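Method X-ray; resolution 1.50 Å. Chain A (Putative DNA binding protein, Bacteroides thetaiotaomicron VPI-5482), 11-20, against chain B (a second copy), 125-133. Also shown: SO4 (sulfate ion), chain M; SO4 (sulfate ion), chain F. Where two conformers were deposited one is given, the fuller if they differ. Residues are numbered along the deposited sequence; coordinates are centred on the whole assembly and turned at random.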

# COMPACT_ATOMS: atom_id res chain seq x y z
N TYR A 11 17.39 -10.84 6.84
CA TYR A 11 16.01 -10.88 7.28
C TYR A 11 15.86 -11.16 8.77
O TYR A 11 16.80 -11.62 9.42
CB TYR A 11 15.22 -11.91 6.48
CG TYR A 11 15.67 -13.30 6.76
CD1 TYR A 11 16.71 -13.87 6.04
CD2 TYR A 11 15.05 -14.07 7.74
CE1 TYR A 11 17.15 -15.14 6.30
CE2 TYR A 11 15.48 -15.35 8.01
CZ TYR A 11 16.53 -15.88 7.28
OH TYR A 11 16.96 -17.15 7.52
N LYS A 12 14.66 -10.88 9.28
CA LYS A 12 14.27 -11.22 10.64
C LYS A 12 12.88 -11.83 10.62
O LYS A 12 11.95 -11.23 10.12
CB LYS A 12 14.28 -9.98 11.54
CG LYS A 12 13.93 -10.25 12.99
CD LYS A 12 14.00 -8.95 13.77
CE LYS A 12 13.66 -9.17 15.22
NZ LYS A 12 14.60 -10.13 15.87
N LYS A 13 12.75 -13.02 11.19
CA LYS A 13 11.45 -13.67 11.28
C LYS A 13 10.70 -13.19 12.50
O LYS A 13 11.24 -13.24 13.62
CB LYS A 13 11.62 -15.18 11.36
CG LYS A 13 10.31 -15.95 11.25
CD LYS A 13 10.59 -17.45 11.20
CE LYS A 13 9.30 -18.25 11.09
NZ LYS A 13 8.45 -18.09 12.31
N ILE A 14 9.46 -12.77 12.30
CA ILE A 14 8.59 -12.32 13.41
C ILE A 14 7.23 -12.96 13.20
O ILE A 14 6.41 -12.46 12.44
CB ILE A 14 8.42 -10.81 13.50
CG1 ILE A 14 9.77 -10.09 13.59
CG2 ILE A 14 7.58 -10.50 14.77
CD1 ILE A 14 9.68 -8.59 13.63
N GLY A 15 7.00 -14.08 13.88
CA GLY A 15 5.77 -14.81 13.74
C GLY A 15 5.58 -15.29 12.31
O GLY A 15 6.48 -15.93 11.76
N ASN A 16 4.45 -14.91 11.71
CA ASN A 16 4.10 -15.31 10.35
C ASN A 16 4.68 -14.38 9.27
O ASN A 16 4.38 -14.55 8.09
CB ASN A 16 2.56 -15.39 10.20
CG ASN A 16 1.85 -14.03 10.40
OD1 ASN A 16 2.40 -13.10 10.99
ND2 ASN A 16 0.61 -13.93 9.92
N LYS A 17 5.50 -13.41 9.69
CA LYS A 17 6.10 -12.45 8.79
C LYS A 17 7.61 -12.48 8.85
O LYS A 17 8.21 -13.00 9.80
CB LYS A 17 5.62 -11.05 9.16
CG LYS A 17 4.14 -10.88 8.92
CD LYS A 17 3.67 -9.48 9.20
CE LYS A 17 2.15 -9.44 9.28
NZ LYS A 17 1.72 -9.96 10.61
N TYR A 18 8.21 -11.92 7.81
CA TYR A 18 9.63 -11.71 7.74
C TYR A 18 9.87 -10.27 7.34
O TYR A 18 9.23 -9.77 6.44
CB TYR A 18 10.29 -12.60 6.71
CG TYR A 18 10.16 -14.07 6.93
CD1 TYR A 18 11.11 -14.77 7.64
CD2 TYR A 18 9.10 -14.80 6.37
CE1 TYR A 18 11.01 -16.14 7.81
CE2 TYR A 18 8.99 -16.15 6.54
CZ TYR A 18 9.95 -16.82 7.26
OH TYR A 18 9.83 -18.18 7.44
N ILE A 19 10.80 -9.62 8.02
CA ILE A 19 11.25 -8.31 7.63
C ILE A 19 12.49 -8.58 6.79
O ILE A 19 13.46 -9.14 7.30
CB ILE A 19 11.61 -7.41 8.84
CG1 ILE A 19 10.43 -7.35 9.82
CG2 ILE A 19 12.02 -6.04 8.40
CD1 ILE A 19 9.07 -7.17 9.21
N VAL A 20 12.44 -8.18 5.52
CA VAL A 20 13.52 -8.45 4.59
C VAL A 20 14.19 -7.15 4.19
O VAL A 20 13.53 -6.22 3.74
CB VAL A 20 13.01 -9.18 3.36
CG1 VAL A 20 14.15 -9.50 2.39
CG2 VAL A 20 12.27 -10.44 3.80
S SO4 M . 20.75 0.09 19.72
O1 SO4 M . 20.78 1.07 18.63
O2 SO4 M . 21.07 0.68 21.02
O3 SO4 M . 21.72 -0.99 19.50
O4 SO4 M . 19.39 -0.45 19.70
S SO4 F . -1.70 -10.75 11.11
O1 SO4 F . -0.79 -11.64 10.40
O2 SO4 F . -1.08 -10.31 12.36
O3 SO4 F . -2.94 -11.44 11.40
O4 SO4 F . -1.97 -9.58 10.26
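Chain B 125-133: VEDYSERIS

Chain A offers one face of a tight β-hairpin. Its strands, 11-14 and 17-20, are joined by a type II' turn from Ile A14 to Lys A17, with Gly A15 at a phi of 62°, a value that favours glycine. The hairpin satisfies its own backbone: Lys A12 N to Ile A19 O and Ile A19 N to Lys A12 O are both 2.9 Å, while Ile A14 N to Lys A17 O is 2.8 Å and Lys A17 N to Ile A14 O is 3.0 Å. These paired residues, Lys A12 with Ile A19 and Ile A14 with Lys A17, all point CA-to-CB toward chain B, so one face of the ladder makes the contact.

Chain B arrives as a strand, 125-127, and then leaves regular structure through Tyr B128 and Ser B129, the latter at phi/psi 58/34. The bend has its own internal tie, Ser B129 N to Asp B127 OD1 at 2.9 Å. From there the chain extends again, and it runs antiparallel to the first hairpin strand: the CA of Ile A14 is 7.0 Å from the CA of Tyr B128, and the CA of Lys A12 is 8.7 Å from the CA of Ile B132. At such spacings the backbones do not pair, and no main-chain hydrogen bond crosses between them; side chains and water fill the gap.

The middle is apolar. Ile A14 CD1 lies 3.7 Å from Tyr B128 CD2 and 3.9 Å from Ile B132 CD1, and Ile A19 CD1 reaches Tyr B128 CE2 at 3.6 Å. Both isoleucines meet the tyrosine ring obliquely. Ile A19 CG1 to Ile B132 CD1, at 4.1 Å, completes the cluster, and Ile A14 CG2 also packs on the aliphatic part of Glu B130, 3.9 Å from its CG.

Charge on the contact face is handled at Lys A12 and Lys A17; Lys A13, out of reach of chain B, donates from NZ to Gly A15 O at 3.0 Å. Lys A17 NZ donates to Glu B126 OE2 at 2.7 Å, a salt bridge and the sole direct hydrogen bond between the stretches. Lys A17 NZ also donates to Asn A16 OD1 at 3.2 Å and to O1 of the chain F sulfate, probably from the crystallisation liquor, at 3.0 Å. Asn A16 ND2 donates a hydrogen bond to O1 of that sulfate at 2.7 Å, nearly straight at 174°, so both ends of the amide are used.

Lys A12 works through solvent instead. Its chain is extended through chi3, with CD 3.8 Å from Ile B132 CG1, but Lys A12 NZ stops 4.1 Å from Glu B130 OE1, too far for a salt bridge. One water closes the gap, accepting from Lys A12 NZ at 2.9 Å and donating to Glu B130 OE1 and to Arg B131 O, each at 2.7 Å. A second water donates to Arg B131 O at 2.8 Å and takes a weak 3.3 Å bond from Lys A12 NZ. Arg B131, its CA-to-CB bond pointing away from chain A, donates from NH2 to O4 of the chain M sulfate at 3.1 Å; Ser B133 OG donates to O1 of the same ion at 3.0 Å.

The rule is economical: pack branched carbons against an aromatic ring, pair Lys A17 directly, and let two waters serve Lys A12 NZ and Arg B131 O.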

# COMPACT_ATOMS: atom_id res chain seq x y z
N VAL B 125 -1.51 0.60 12.61
CA VAL B 125 -0.17 0.43 13.14
C VAL B 125 -0.09 -0.99 13.67
O VAL B 125 -0.81 -1.33 14.63
CB VAL B 125 0.12 1.43 14.25
CG1 VAL B 125 1.51 1.15 14.88
CG2 VAL B 125 -0.01 2.85 13.74
N GLU B 126 0.73 -1.83 13.06
CA GLU B 126 0.95 -3.18 13.55
C GLU B 126 2.15 -3.16 14.47
O GLU B 126 3.17 -2.64 14.09
CB GLU B 126 1.20 -4.18 12.43
CG GLU B 126 1.37 -5.61 12.98
CD GLU B 126 1.52 -6.72 11.92
OE1 GLU B 126 1.34 -6.46 10.70
OE2 GLU B 126 1.83 -7.87 12.34
N ASP B 127 1.99 -3.71 15.66
CA ASP B 127 3.05 -3.81 16.66
C ASP B 127 3.64 -5.20 16.60
O ASP B 127 2.92 -6.18 16.85
CB ASP B 127 2.42 -3.53 18.03
CG ASP B 127 3.40 -3.58 19.17
OD1 ASP B 127 4.62 -3.80 18.98
OD2 ASP B 127 2.92 -3.40 20.32
N TYR B 128 4.92 -5.29 16.26
CA TYR B 128 5.60 -6.59 16.20
C TYR B 128 6.12 -7.09 17.55
O TYR B 128 6.52 -8.25 17.63
CB TYR B 128 6.81 -6.54 15.27
CG TYR B 128 6.55 -6.18 13.82
CD1 TYR B 128 5.33 -6.42 13.20
CD2 TYR B 128 7.57 -5.63 13.07
CE1 TYR B 128 5.15 -6.12 11.87
CE2 TYR B 128 7.39 -5.31 11.75
CZ TYR B 128 6.18 -5.55 11.16
OH TYR B 128 5.98 -5.24 9.83
N SER B 129 6.17 -6.23 18.57
CA SER B 129 6.65 -6.61 19.91
C SER B 129 8.08 -7.18 19.90
O SER B 129 8.42 -8.06 20.70
CB SER B 129 5.69 -7.59 20.59
OG SER B 129 4.40 -7.06 20.68
N GLU B 130 8.91 -6.67 19.01
CA GLU B 130 10.29 -7.11 18.84
C GLU B 130 11.20 -5.93 18.59
O GLU B 130 10.90 -5.06 17.77
CB GLU B 130 10.41 -7.98 17.60
CG GLU B 130 9.80 -9.34 17.75
CD GLU B 130 10.70 -10.34 18.40
OE1 GLU B 130 11.81 -9.98 18.88
OE2 GLU B 130 10.30 -11.52 18.41
N ARG B 131 12.33 -5.91 19.25
CA ARG B 131 13.35 -4.92 18.99
C ARG B 131 13.96 -5.13 17.59
O ARG B 131 14.34 -6.27 17.22
CB ARG B 131 14.42 -5.03 20.06
CG ARG B 131 15.42 -3.94 20.05
CD ARG B 131 16.35 -4.04 21.26
NE ARG B 131 17.63 -3.49 20.86
CZ ARG B 131 18.54 -4.15 20.14
NH1 ARG B 131 18.33 -5.41 19.72
NH2 ARG B 131 19.64 -3.52 19.81
N ILE B 132 14.02 -4.05 16.80
CA ILE B 132 14.67 -4.03 15.48
C ILE B 132 15.45 -2.72 15.44
O ILE B 132 14.86 -1.66 15.56
CB ILE B 132 13.70 -4.05 14.30
CG1 ILE B 132 12.90 -5.36 14.29
CG2 ILE B 132 14.49 -3.92 12.98
CD1 ILE B 132 11.97 -5.49 13.08
N SER B 133 16.76 -2.81 15.30
CA SER B 133 17.63 -1.65 15.29
C SER B 133 18.14 -1.37 13.89
O SER B 133 17.90 -2.14 12.94
CB SER B 133 18.81 -1.85 16.24
OG SER B 133 19.55 -0.66 16.45
O HOH W 1 14.19 -8.74 18.35
O HOH W 2 16.36 -7.35 15.67